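Local coordinates for protein glycosyltransferase (duf1792) (Streptococcus sanguinis, PDB 5V4A) that binds UDP as the GT-D-type glycosyltransferase domain of a larger streptococcal protein and probably transfers sugar from a UDP-linked donor, at residues A[24-29]-A[55-60]; A[31-36]-A[101-106]; A[48-53]-A[204-209]. All coordinates share one frame; numbering follows the deposited sequence.

Contact 1. Residues A[24-29]-A[55-60]. With UDP (uridine-5'-diphosphate), chain C.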
ATOM      1  N   SER A  24      17.286   1.831  -2.269  1.00 17.70           N
ATOM      2  CA  SER A  24      17.440   2.766  -1.170  1.00 14.63           C
ATOM      3  C   SER A  24      16.890   4.127  -1.588  1.00 14.56           C
ATOM      4  O   SER A  24      16.689   4.398  -2.771  1.00 15.66           O
ATOM      5  CB  SER A  24      18.916   2.885  -0.790  1.00 14.78           C
ATOM      6  OG  SER A  24      19.377   1.707  -0.163  1.00 14.87           O
ATOM      7  N   VAL A  25      16.706   5.032  -0.621  1.00 14.50           N
ATOM      8  CA  VAL A  25      16.177   6.347  -0.969  1.00 14.46           C
ATOM      9  C   VAL A  25      16.839   7.428  -0.131  1.00 14.52           C
ATOM     10  O   VAL A  25      17.090   7.233   1.062  1.00 14.52           O
ATOM     11  CB  VAL A  25      14.645   6.408  -0.807  1.00 16.06           C
ATOM     12  CG1 VAL A  25      14.246   6.209   0.643  1.00 14.23           C
ATOM     13  CG2 VAL A  25      14.132   7.735  -1.316  1.00 14.31           C
ATOM     14  N   VAL A  26      17.114   8.567  -0.778  1.00 16.37           N
ATOM     15  CA  VAL A  26      17.577   9.795  -0.133  1.00 22.64           C
ATOM     16  C   VAL A  26      16.699  10.937  -0.620  1.00 14.67           C
ATOM     17  O   VAL A  26      16.430  11.057  -1.820  1.00 23.79           O
ATOM     18  CB  VAL A  26      19.065  10.129  -0.400  1.00 23.05           C
ATOM     19  CG1 VAL A  26      19.953   9.251   0.412  1.00 18.86           C
ATOM     20  CG2 VAL A  26      19.442  10.107  -1.912  1.00 14.96           C
ATOM     21  N   ARG A  27      16.248  11.773   0.316  1.00 16.82           N
ATOM     22  CA  ARG A  27      15.327  12.860   0.022  1.00 15.43           C
ATOM     23  C   ARG A  27      15.989  14.169   0.414  1.00 17.72           C
ATOM     24  O   ARG A  27      16.621  14.261   1.469  1.00 26.31           O
ATOM     25  CB  ARG A  27      13.999  12.699   0.785  1.00 14.52           C
ATOM     26  CG  ARG A  27      13.518  11.274   0.962  1.00 20.15           C
ATOM     27  CD  ARG A  27      12.397  11.178   2.006  1.00 18.09           C
ATOM     28  NE  ARG A  27      13.005  11.441   3.304  1.00 22.01           N
ATOM     29  CZ  ARG A  27      12.973  12.617   3.916  1.00 22.15           C
ATOM     30  NH1 ARG A  27      12.262  13.616   3.392  1.00 14.45           N
ATOM     31  NH2 ARG A  27      13.631  12.780   5.062  1.00 15.51           N
ATOM     32  N   PHE A  28      15.834  15.187  -0.413  1.00 17.56           N
ATOM     33  CA  PHE A  28      16.365  16.505  -0.089  1.00 16.50           C
ATOM     34  C   PHE A  28      15.208  17.473   0.015  1.00 15.18           C
ATOM     35  O   PHE A  28      14.372  17.536  -0.887  1.00 16.89           O
ATOM     36  CB  PHE A  28      17.368  16.968  -1.144  1.00 15.35           C
ATOM     37  CG  PHE A  28      18.624  16.181  -1.132  1.00 20.00           C
ATOM     38  CD1 PHE A  28      18.762  15.056  -1.929  1.00 22.20           C
ATOM     39  CD2 PHE A  28      19.664  16.544  -0.287  1.00 22.42           C
ATOM     40  CE1 PHE A  28      19.932  14.317  -1.904  1.00 16.45           C
ATOM     41  CE2 PHE A  28      20.828  15.819  -0.246  1.00 21.78           C
ATOM     42  CZ  PHE A  28      20.965  14.694  -1.061  1.00 15.47           C
ATOM     43  N   GLY A  29      15.146  18.201   1.131  1.00 15.26           N
ATOM     44  CA  GLY A  29      14.118  19.199   1.322  1.00 15.32           C
ATOM     45  C   GLY A  29      14.701  20.587   1.482  1.00 20.66           C
ATOM     46  O   GLY A  29      15.859  20.834   1.128  1.00 16.94           O
ATOM     47  N   ARG A  55      25.288  18.820  -1.712  1.00 18.84           N
ATOM     48  CA  ARG A  55      25.237  19.294  -3.085  1.00 18.71           C
ATOM     49  C   ARG A  55      25.678  18.202  -4.052  1.00 18.74           C
ATOM     50  O   ARG A  55      25.096  18.042  -5.130  1.00 19.30           O
ATOM     51  CB  ARG A  55      26.119  20.528  -3.226  1.00 19.56           C
ATOM     52  CG  ARG A  55      26.050  21.242  -4.555  1.00 20.52           C
ATOM     53  CD  ARG A  55      26.909  22.472  -4.466  1.00 32.24           C
ATOM     54  NE  ARG A  55      28.252  22.111  -4.024  1.00 31.94           N
ATOM     55  CZ  ARG A  55      29.142  22.976  -3.546  1.00 33.97           C
ATOM     56  NH1 ARG A  55      28.826  24.265  -3.435  1.00 22.97           N
ATOM     57  NH2 ARG A  55      30.341  22.551  -3.166  1.00 31.34           N
ATOM     58  N   GLU A  56      26.662  17.397  -3.646  1.00 18.60           N
ATOM     59  CA  GLU A  56      27.160  16.350  -4.535  1.00 24.00           C
ATOM     60  C   GLU A  56      26.106  15.276  -4.760  1.00 24.17           C
ATOM     61  O   GLU A  56      25.937  14.792  -5.886  1.00 18.47           O
ATOM     62  CB  GLU A  56      28.430  15.724  -3.974  1.00 23.68           C
ATOM     63  CG  GLU A  56      29.107  14.834  -4.995  1.00 30.93           C
ATOM     64  CD  GLU A  56      30.303  14.069  -4.460  1.00 32.73           C
ATOM     65  OE1 GLU A  56      30.721  14.310  -3.306  1.00 25.60           O
ATOM     66  OE2 GLU A  56      30.788  13.182  -5.198  1.00 36.66           O
ATOM     67  N   ILE A  57      25.414  14.873  -3.692  1.00 20.76           N
ATOM     68  CA  ILE A  57      24.420  13.815  -3.804  1.00 19.21           C
ATOM     69  C   ILE A  57      23.197  14.305  -4.576  1.00 24.94           C
ATOM     70  O   ILE A  57      22.620  13.564  -5.391  1.00 17.60           O
ATOM     71  CB  ILE A  57      24.052  13.295  -2.404  1.00 20.07           C
ATOM     72  CG1 ILE A  57      25.272  12.716  -1.687  1.00 15.73           C
ATOM     73  CG2 ILE A  57      22.989  12.235  -2.471  1.00 15.00           C
ATOM     74  CD1 ILE A  57      25.007  12.489  -0.194  1.00 17.64           C
ATOM     75  N   MET A  58      22.809  15.572  -4.360  1.00 22.28           N
ATOM     76  CA  MET A  58      21.656  16.159  -5.043  1.00 24.59           C
ATOM     77  C   MET A  58      21.780  16.109  -6.555  1.00 27.44           C
ATOM     78  O   MET A  58      20.762  16.089  -7.256  1.00 26.93           O
ATOM     79  CB  MET A  58      21.462  17.614  -4.615  1.00 31.32           C
ATOM     80  CG  MET A  58      20.988  17.811  -3.196  1.00 36.17           C
ATOM     81  SD  MET A  58      20.788  19.562  -2.802  1.00 37.21           S
ATOM     82  CE  MET A  58      19.693  20.052  -4.131  1.00 34.30           C
ATOM     83  N   SER A  59      23.003  16.152  -7.075  1.00 27.16           N
ATOM     84  CA  SER A  59      23.253  16.229  -8.504  1.00 29.34           C
ATOM     85  C   SER A  59      23.282  14.863  -9.181  1.00 23.08           C
ATOM     86  O   SER A  59      23.515  14.797 -10.385  1.00 25.09           O
ATOM     87  CB  SER A  59      24.582  16.943  -8.747  1.00 27.66           C
ATOM     88  OG  SER A  59      25.658  16.124  -8.314  1.00 31.20           O
ATOM     89  N   MET A  60      23.081  13.791  -8.425  1.00 22.35           N
ATOM     90  CA  MET A  60      23.184  12.417  -8.900  1.00 22.74           C
ATOM     91  C   MET A  60      21.876  11.923  -9.504  1.00 23.85           C
ATOM     92  O   MET A  60      20.790  12.365  -9.126  1.00 21.97           O
ATOM     93  CB  MET A  60      23.602  11.526  -7.744  1.00 19.20           C
ATOM     94  CG  MET A  60      25.068  11.578  -7.533  1.00 30.36           C
ATOM     95  SD  MET A  60      25.429  10.527  -6.161  1.00 36.72           S
ATOM     96  CE  MET A  60      25.799   9.018  -7.048  1.00 36.57           C
TER
HETATM   97  N1  UDP C 301      17.375  14.795  13.473  1.00 11.34           N
HETATM   98  C2  UDP C 301      18.207  14.194  14.387  1.00 10.60           C
HETATM   99  N3  UDP C 301      19.469  14.722  14.461  1.00 14.87           N
HETATM  100  C4  UDP C 301      19.973  15.778  13.725  1.00 14.81           C
HETATM  101  C5  UDP C 301      19.055  16.341  12.789  1.00  9.50           C
HETATM  102  C6  UDP C 301      17.809  15.834  12.684  1.00  9.59           C
HETATM  103  O2  UDP C 301      17.857  13.258  15.089  1.00 18.30           O
HETATM  104  O4  UDP C 301      21.152  16.140  13.897  1.00 17.16           O
HETATM  105  C1' UDP C 301      16.017  14.211  13.300  1.00 15.16           C
HETATM  106  C2' UDP C 301      14.834  14.989  13.860  1.00 20.59           C
HETATM  107  O2' UDP C 301      14.732  14.830  15.275  1.00 16.95           O
HETATM  108  C3' UDP C 301      13.679  14.329  13.076  1.00 18.77           C
HETATM  109  C4' UDP C 301      14.334  13.927  11.739  1.00 18.02           C
HETATM  110  O4' UDP C 301      15.754  14.119  11.920  1.00 13.61           O
HETATM  111  O3' UDP C 301      13.204  13.138  13.692  1.00 17.53           O
HETATM  112  C5' UDP C 301      13.852  14.677  10.519  1.00 12.73           C
HETATM  113  O5' UDP C 301      14.623  14.374   9.335  1.00 10.41           O
HETATM  114  PA  UDP C 301      14.378  15.158   7.984  1.00 14.88           P
HETATM  115  O1A UDP C 301      14.791  16.621   8.119  1.00 21.32           O
HETATM  116  O2A UDP C 301      15.024  14.365   6.909  1.00 18.96           O
HETATM  117  O3A UDP C 301      12.754  15.152   7.806  1.00 16.29           O
HETATM  118  PB  UDP C 301      11.776  15.463   6.591  1.00 14.72           P
HETATM  119  O1B UDP C 301      12.745  15.750   5.436  1.00 17.49           O
HETATM  120  O2B UDP C 301      11.066  16.762   7.040  1.00 14.63           O
HETATM  121  O3B UDP C 301      10.856  14.314   6.310  1.00 17.22           O

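Contact 2. Residues A[31-36]-A[101-106]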
ATOM      1  N   GLY A  31      15.580  22.255   4.109  1.00 17.68           N
ATOM      2  CA  GLY A  31      16.674  22.407   5.050  1.00 16.17           C
ATOM      3  C   GLY A  31      18.017  22.040   4.455  1.00 16.22           C
ATOM      4  O   GLY A  31      19.047  22.597   4.846  1.00 20.98           O
ATOM      5  N   GLU A  32      18.035  21.065   3.535  1.00 20.75           N
ATOM      6  CA  GLU A  32      19.287  20.708   2.870  1.00 16.08           C
ATOM      7  C   GLU A  32      19.730  21.799   1.902  1.00 20.06           C
ATOM      8  O   GLU A  32      20.919  22.154   1.848  1.00 18.97           O
ATOM      9  CB  GLU A  32      19.120  19.371   2.146  1.00 15.84           C
ATOM     10  CG  GLU A  32      19.119  18.175   3.078  1.00 15.66           C
ATOM     11  CD  GLU A  32      17.960  18.178   4.053  1.00 24.90           C
ATOM     12  OE1 GLU A  32      16.793  18.177   3.592  1.00 20.45           O
ATOM     13  OE2 GLU A  32      18.219  18.127   5.278  1.00 20.35           O
ATOM     14  N   MET A  33      18.783  22.361   1.147  1.00 16.34           N
ATOM     15  CA  MET A  33      19.113  23.474   0.265  1.00 20.28           C
ATOM     16  C   MET A  33      19.583  24.685   1.073  1.00 18.89           C
ATOM     17  O   MET A  33      20.434  25.450   0.606  1.00 21.54           O
ATOM     18  CB  MET A  33      17.921  23.819  -0.626  1.00 16.58           C
ATOM     19  CG  MET A  33      18.088  25.097  -1.401  1.00 16.91           C
ATOM     20  SD  MET A  33      19.544  25.021  -2.490  1.00 31.46           S
ATOM     21  CE  MET A  33      19.132  23.648  -3.569  1.00 17.68           C
ATOM     22  N   ASP A  34      19.010  24.893   2.262  1.00 22.32           N
ATOM     23  CA  ASP A  34      19.511  25.927   3.162  1.00 18.81           C
ATOM     24  C   ASP A  34      20.999  25.749   3.429  1.00 17.32           C
ATOM     25  O   ASP A  34      21.770  26.708   3.375  1.00 20.05           O
ATOM     26  CB  ASP A  34      18.737  25.903   4.480  1.00 31.29           C
ATOM     27  CG  ASP A  34      17.605  26.899   4.504  1.00 38.57           C
ATOM     28  OD1 ASP A  34      16.666  26.711   5.309  1.00 37.31           O
ATOM     29  OD2 ASP A  34      17.663  27.865   3.710  1.00 37.09           O
ATOM     30  N   LEU A  35      21.401  24.527   3.774  1.00 24.33           N
ATOM     31  CA  LEU A  35      22.800  24.245   4.069  1.00 20.71           C
ATOM     32  C   LEU A  35      23.677  24.345   2.824  1.00 20.58           C
ATOM     33  O   LEU A  35      24.826  24.800   2.908  1.00 19.13           O
ATOM     34  CB  LEU A  35      22.926  22.861   4.692  1.00 17.19           C
ATOM     35  CG  LEU A  35      22.552  22.714   6.164  1.00 17.51           C
ATOM     36  CD1 LEU A  35      22.359  21.255   6.518  1.00 16.69           C
ATOM     37  CD2 LEU A  35      23.644  23.347   7.048  1.00 19.51           C
ATOM     38  N   VAL A  36      23.170  23.904   1.666  1.00 18.83           N
ATOM     39  CA  VAL A  36      23.938  24.027   0.430  1.00 20.45           C
ATOM     40  C   VAL A  36      24.149  25.484   0.065  1.00 21.83           C
ATOM     41  O   VAL A  36      25.126  25.822  -0.614  1.00 20.64           O
ATOM     42  CB  VAL A  36      23.241  23.263  -0.715  1.00 22.14           C
ATOM     43  CG1 VAL A  36      23.937  23.524  -2.041  1.00 17.26           C
ATOM     44  CG2 VAL A  36      23.192  21.769  -0.400  1.00 16.77           C
ATOM     45  N   LYS A 101      17.899  24.382 -10.363  1.00 31.18           N
ATOM     46  CA  LYS A 101      18.145  24.128 -11.780  1.00 39.33           C
ATOM     47  C   LYS A 101      19.632  23.939 -12.078  1.00 38.04           C
ATOM     48  O   LYS A 101      19.988  23.196 -13.000  1.00 34.37           O
ATOM     49  CB  LYS A 101      17.557  25.260 -12.628  1.00 41.44           C
ATOM     50  CG  LYS A 101      16.055  25.395 -12.478  1.00 25.42           C
ATOM     51  CD  LYS A 101      15.466  26.502 -13.334  1.00 32.02           C
ATOM     52  CE  LYS A 101      16.247  27.798 -13.212  1.00 37.66           C
ATOM     53  NZ  LYS A 101      15.613  28.935 -13.961  1.00 39.08           N
ATOM     54  N   ASN A 102      20.511  24.572 -11.298  1.00 34.38           N
ATOM     55  CA  ASN A 102      21.943  24.432 -11.543  1.00 40.41           C
ATOM     56  C   ASN A 102      22.488  23.107 -11.017  1.00 34.17           C
ATOM     57  O   ASN A 102      23.325  22.476 -11.673  1.00 29.03           O
ATOM     58  CB  ASN A 102      22.699  25.607 -10.933  1.00 53.36           C
ATOM     59  CG  ASN A 102      23.020  26.675 -11.954  1.00 63.49           C
ATOM     60  OD1 ASN A 102      23.939  26.523 -12.759  1.00 65.49           O
ATOM     61  ND2 ASN A 102      22.256  27.763 -11.934  1.00 67.39           N
ATOM     62  N   ILE A 103      22.052  22.681  -9.832  1.00 28.29           N
ATOM     63  CA  ILE A 103      22.573  21.450  -9.243  1.00 29.60           C
ATOM     64  C   ILE A 103      21.839  20.224  -9.787  1.00 22.86           C
ATOM     65  O   ILE A 103      22.454  19.193 -10.073  1.00 24.32           O
ATOM     66  CB  ILE A 103      22.475  21.504  -7.704  1.00 29.76           C
ATOM     67  CG1 ILE A 103      23.230  22.710  -7.129  1.00 26.60           C
ATOM     68  CG2 ILE A 103      22.991  20.201  -7.098  1.00 29.09           C
ATOM     69  CD1 ILE A 103      22.844  23.041  -5.686  1.00 23.14           C
ATOM     70  N   CYS A 104      20.521  20.299  -9.911  1.00 23.70           N
ATOM     71  CA  CYS A 104      19.690  19.124 -10.176  1.00 24.04           C
ATOM     72  C   CYS A 104      19.439  19.004 -11.673  1.00 25.38           C
ATOM     73  O   CYS A 104      18.525  19.628 -12.216  1.00 28.37           O
ATOM     74  CB  CYS A 104      18.392  19.209  -9.383  1.00 27.24           C
ATOM     75  SG  CYS A 104      18.710  19.404  -7.634  1.00 26.87           S
ATOM     76  N   ARG A 105      20.252  18.183 -12.340  1.00 33.21           N
ATOM     77  CA  ARG A 105      20.196  18.023 -13.787  1.00 29.03           C
ATOM     78  C   ARG A 105      19.941  16.573 -14.187  1.00 35.95           C
ATOM     79  O   ARG A 105      20.084  16.216 -15.360  1.00 40.92           O
ATOM     80  CB  ARG A 105      21.504  18.542 -14.396  1.00 27.25           C
ATOM     81  CG  ARG A 105      21.642  20.051 -14.257  1.00 36.98           C
ATOM     82  CD  ARG A 105      23.083  20.491 -14.012  1.00 48.84           C
ATOM     83  NE  ARG A 105      23.920  20.560 -15.201  1.00 58.40           N
ATOM     84  CZ  ARG A 105      25.070  21.226 -15.251  1.00 64.75           C
ATOM     85  NH1 ARG A 105      25.510  21.874 -14.177  1.00 66.00           N
ATOM     86  NH2 ARG A 105      25.781  21.244 -16.370  1.00 66.84           N
ATOM     87  N   ALA A 106      19.509  15.743 -13.242  1.00 37.28           N
ATOM     88  CA  ALA A 106      19.190  14.358 -13.536  1.00 37.62           C
ATOM     89  C   ALA A 106      17.897  14.269 -14.341  1.00 29.00           C
ATOM     90  O   ALA A 106      17.098  15.209 -14.354  1.00 22.91           O
ATOM     91  CB  ALA A 106      19.063  13.559 -12.241  1.00 40.78           C
TER

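Contact 3. Residues A[48-53]-A[204-209]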
ATOM      1  N   PRO A  48      31.111  22.866   6.287  1.00 22.70           N
ATOM      2  CA  PRO A  48      31.416  22.919   4.852  1.00 20.81           C
ATOM      3  C   PRO A  48      31.519  21.540   4.218  1.00 24.60           C
ATOM      4  O   PRO A  48      31.210  21.387   3.029  1.00 23.15           O
ATOM      5  CB  PRO A  48      32.757  23.668   4.804  1.00 22.13           C
ATOM      6  CG  PRO A  48      33.367  23.382   6.134  1.00 22.12           C
ATOM      7  CD  PRO A  48      32.223  23.367   7.107  1.00 23.02           C
ATOM      8  N   GLU A  49      31.987  20.535   4.961  1.00 20.00           N
ATOM      9  CA  GLU A  49      32.075  19.195   4.392  1.00 19.63           C
ATOM     10  C   GLU A  49      30.686  18.610   4.141  1.00 18.53           C
ATOM     11  O   GLU A  49      30.454  17.998   3.095  1.00 18.43           O
ATOM     12  CB  GLU A  49      32.907  18.293   5.299  1.00 26.06           C
ATOM     13  CG  GLU A  49      34.406  18.550   5.154  1.00 43.31           C
ATOM     14  CD  GLU A  49      35.245  17.776   6.147  1.00 57.23           C
ATOM     15  OE1 GLU A  49      34.859  17.703   7.333  1.00 61.65           O
ATOM     16  OE2 GLU A  49      36.297  17.240   5.738  1.00 64.43           O
ATOM     17  N   LEU A  50      29.760  18.803   5.084  1.00 18.90           N
ATOM     18  CA  LEU A  50      28.377  18.367   4.911  1.00 16.80           C
ATOM     19  C   LEU A  50      27.726  19.028   3.698  1.00 17.04           C
ATOM     20  O   LEU A  50      27.170  18.345   2.830  1.00 16.73           O
ATOM     21  CB  LEU A  50      27.580  18.684   6.182  1.00 25.08           C
ATOM     22  CG  LEU A  50      26.075  18.473   6.122  1.00 15.24           C
ATOM     23  CD1 LEU A  50      25.773  17.071   5.739  1.00 14.65           C
ATOM     24  CD2 LEU A  50      25.415  18.802   7.461  1.00 16.14           C
ATOM     25  N   SER A  51      27.765  20.359   3.635  1.00 17.67           N
ATOM     26  CA  SER A  51      27.082  21.080   2.564  1.00 22.14           C
ATOM     27  C   SER A  51      27.603  20.677   1.192  1.00 18.54           C
ATOM     28  O   SER A  51      26.817  20.481   0.252  1.00 18.43           O
ATOM     29  CB  SER A  51      27.239  22.586   2.765  1.00 22.86           C
ATOM     30  OG  SER A  51      26.507  23.019   3.889  1.00 26.17           O
ATOM     31  N   ALA A  52      28.923  20.529   1.061  1.00 19.21           N
ATOM     32  CA  ALA A  52      29.487  20.100  -0.213  1.00 22.98           C
ATOM     33  C   ALA A  52      29.058  18.677  -0.536  1.00 19.04           C
ATOM     34  O   ALA A  52      28.824  18.331  -1.704  1.00 19.22           O
ATOM     35  CB  ALA A  52      31.012  20.215  -0.185  1.00 21.07           C
ATOM     36  N   ARG A  53      28.964  17.834   0.494  1.00 20.56           N
ATOM     37  CA  ARG A  53      28.506  16.466   0.292  1.00 22.50           C
ATOM     38  C   ARG A  53      27.030  16.420  -0.090  1.00 16.96           C
ATOM     39  O   ARG A  53      26.624  15.579  -0.900  1.00 19.34           O
ATOM     40  CB  ARG A  53      28.754  15.636   1.546  1.00 21.31           C
ATOM     41  CG  ARG A  53      28.505  14.153   1.352  1.00 31.99           C
ATOM     42  CD  ARG A  53      29.514  13.496   0.425  1.00 33.39           C
ATOM     43  NE  ARG A  53      29.447  12.037   0.513  1.00 33.37           N
ATOM     44  CZ  ARG A  53      30.068  11.206  -0.320  1.00 45.72           C
ATOM     45  NH1 ARG A  53      30.813  11.683  -1.311  1.00 50.60           N
ATOM     46  NH2 ARG A  53      29.956   9.894  -0.159  1.00 43.42           N
ATOM     47  N   ALA A 204      21.223  12.123   7.719  1.00 16.53           N
ATOM     48  CA  ALA A 204      20.610  10.938   7.125  1.00 15.21           C
ATOM     49  C   ALA A 204      20.981  10.797   5.651  1.00 19.08           C
ATOM     50  O   ALA A 204      21.138   9.673   5.150  1.00 14.67           O
ATOM     51  CB  ALA A 204      19.086  10.991   7.287  1.00 12.69           C
ATOM     52  N   LYS A 205      21.134  11.915   4.940  1.00 13.93           N
ATOM     53  CA  LYS A 205      21.337  11.829   3.494  1.00 14.15           C
ATOM     54  C   LYS A 205      22.736  11.331   3.168  1.00 19.53           C
ATOM     55  O   LYS A 205      22.920  10.513   2.255  1.00 14.50           O
ATOM     56  CB  LYS A 205      21.096  13.194   2.850  1.00 14.67           C
ATOM     57  CG  LYS A 205      19.639  13.644   2.942  1.00 16.81           C
ATOM     58  CD  LYS A 205      19.313  14.417   4.169  1.00 23.99           C
ATOM     59  CE  LYS A 205      17.851  14.889   4.156  1.00 15.63           C
ATOM     60  NZ  LYS A 205      16.796  13.923   4.633  1.00 15.03           N
ATOM     61  N   VAL A 206      23.729  11.800   3.919  1.00 19.33           N
ATOM     62  CA  VAL A 206      25.093  11.336   3.723  1.00 17.79           C
ATOM     63  C   VAL A 206      25.238   9.906   4.206  1.00 15.08           C
ATOM     64  O   VAL A 206      25.990   9.111   3.629  1.00 15.30           O
ATOM     65  CB  VAL A 206      26.067  12.270   4.455  1.00 21.29           C
ATOM     66  CG1 VAL A 206      27.485  11.892   4.110  1.00 16.77           C
ATOM     67  CG2 VAL A 206      25.765  13.723   4.124  1.00 16.56           C
ATOM     68  N   LEU A 207      24.558   9.578   5.305  1.00 16.28           N
ATOM     69  CA  LEU A 207      24.590   8.229   5.849  1.00 14.20           C
ATOM     70  C   LEU A 207      24.049   7.221   4.843  1.00 13.81           C
ATOM     71  O   LEU A 207      24.711   6.221   4.527  1.00 13.98           O
ATOM     72  CB  LEU A 207      23.798   8.200   7.164  1.00 13.73           C
ATOM     73  CG  LEU A 207      23.792   6.927   8.021  1.00 34.00           C
ATOM     74  CD1 LEU A 207      25.188   6.334   8.195  1.00 26.50           C
ATOM     75  CD2 LEU A 207      23.109   7.152   9.372  1.00 27.48           C
ATOM     76  N   VAL A 208      22.838   7.460   4.329  1.00 16.06           N
ATOM     77  CA  VAL A 208      22.288   6.517   3.355  1.00 13.08           C
ATOM     78  C   VAL A 208      23.232   6.384   2.166  1.00 13.64           C
ATOM     79  O   VAL A 208      23.523   5.274   1.710  1.00 13.67           O
ATOM     80  CB  VAL A 208      20.884   6.934   2.893  1.00 12.67           C
ATOM     81  CG1 VAL A 208      20.507   6.082   1.650  1.00 12.58           C
ATOM     82  CG2 VAL A 208      19.874   6.726   4.001  1.00 15.44           C
ATOM     83  N   TYR A 209      23.682   7.512   1.613  1.00 14.16           N
ATOM     84  CA  TYR A 209      24.578   7.432   0.457  1.00 16.17           C
ATOM     85  C   TYR A 209      25.804   6.587   0.770  1.00 15.12           C
ATOM     86  O   TYR A 209      26.158   5.675   0.006  1.00 15.31           O
ATOM     87  CB  TYR A 209      25.007   8.823  -0.003  1.00 17.94           C
ATOM     88  CG  TYR A 209      25.907   8.742  -1.213  1.00 19.85           C
ATOM     89  CD1 TYR A 209      25.388   8.815  -2.485  1.00 24.49           C
ATOM     90  CD2 TYR A 209      27.281   8.565  -1.075  1.00 16.59           C
ATOM     91  CE1 TYR A 209      26.216   8.715  -3.597  1.00 16.72           C
ATOM     92  CE2 TYR A 209      28.116   8.457  -2.184  1.00 23.92           C
ATOM     93  CZ  TYR A 209      27.575   8.548  -3.439  1.00 28.12           C
ATOM     94  OH  TYR A 209      28.389   8.450  -4.549  1.00 36.24           O
TER

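Contact 1. Residues A[24-29]-A[55-60]
Phe28, just past the end of strand 24-27 in the GT-D-type glycosyltransferase domain, packs against Ile57 and Met58 of helix 48-58, an instance of a strand end whose successive residues face the ligand and the core. The aromatic contacts come first. Met58 lays its CG over the centre of the Phe28 ring, 3.4 Å from the ring centroid, a CH-pi contact with CG almost on the ring normal. Its SD stands obliquely to the same ring in a Met-aromatic contact. At the rim, in the plane of the ring, Ile57 CG2 meets Phe28 CZ at 3.5 Å, so the two neighbouring helix residues hold the ring at one face and one edge. The purely aliphatic part is looser: Val26 CG2 and Ile57 CG2 are 4.2 Å apart. The polar part belongs to Arg27, whose chain bends at chi3 (-70°) to bring the guanidinium to the diphosphate of UDP. Arg27 NH1 donates to UDP O1B at 3.0 Å, while Asp220 forms a salt bridge with NH2 and probably steadies the group. Arg27 NH2 serves both phosphates, bonding UDP O1B at 3.1 Å and, through a strongly bent and therefore weak bond (126° at the hydrogen), UDP O2A at 2.8 Å.

Contact 2. Residues A[31-36]-A[101-106]
Ile103, in the last turn of helix 82-103, meets Val36 at the end of helix 30-36, and this small apolar contact shows how two helix ends can meet through few atoms while residues earlier in helix 82-103 and in helix 48-58 complete the packing. The tight part is a single meeting of methyl groups: Ile103 CD1 and Val36 CG1 approach tip to tip at 3.8 Å. The extended chi2 of Ile103, 163°, carries CD1 outward to the valine. Met33, one helical turn before Val36, adds a looser contact, its CE lying 4.3 Å from Ile103 CD1. Val36 and Ile103 are only partly buried, whereas the methionine is buried, since Phe96 and Tyr100 of helix 82-103 and Met58 of helix 48-58 also touch its side chain. The other side of 101-106 faces solvent. There Lys101, Asn102 and Arg105 are exposed, and Arg105 NH1 reaches back to Asn102 O in a weak bond of 3.4 Å. Cys104 leaves the helical conformation beside this exposed side and turns its side chain inward to Met58 and Tyr109. Arg55 of helix 48-58 touches both Val36 and Ile103, so three helices pack together here in the GT-D-type domain.

Contact 3. Residues A[48-53]-A[204-209]
Helices 48-58 and 201-213 form a helix pair beside the UDP pocket of the GT-D-type domain; the axes of segments 48-53 and 204-209 cross at 65° and come within 10.5 Å. Val206 is the central apolar element of the interface and fits between two residues of the opposing helix. Its CG2 meets Leu50 CD1 at 3.7 Å, and its CG1 lies at the same distance from Arg53 CG, so the aliphatic stem of the arginine packs on the valine. Arg53 CG sits anti to the backbone N (chi1 -171°), and a bend at chi2 (68°) carries the rest of the chain past Val206 to Tyr209. There the guanidinium and phenol ring planes stand nearly perpendicular, with Arg53 NH2 3.1 Å from Tyr209 CE2 in an oblique approach. Salt bridges to Asp210 through NH2 and to Glu56 through NH1 hold the guanidinium, the first tying it to the partner helix and the second to its own. Lys205, next to Val206, sends its amine away from the interface to salt bridges with UDP O2A and Asp220. The result is helix packing beside a nucleoside-diphosphate site, one helix contributing both interface valine and phosphate-binding lysine.

From the N terminus, strand 24-27 leads into helix 30-36 and then helix 48-58, whose last turn returns to the strand end and closes the short loop of contact 1. Contact 2 closes a longer one, bringing the end of helix 82-103 back to helix 30-36. Contact 3 spans the most sequence, joining helix 48-58 to helix 201-213. In chain order the segments alternate, so every pair of contacts crosses and none nests. Helix 48-58 is shared by contacts 1 and 3, and its Met58 CE also meets Met33 CE of contact 2 at 3.7 Å. Leu35 O and Ser51 OG, probably hydrogen-bonded, join contacts 2 and 3. Together they tie strand 24-27 to helices 30-36, 48-58, 82-103 and 201-213; near the diphosphate Arg27 and Lys205 converge.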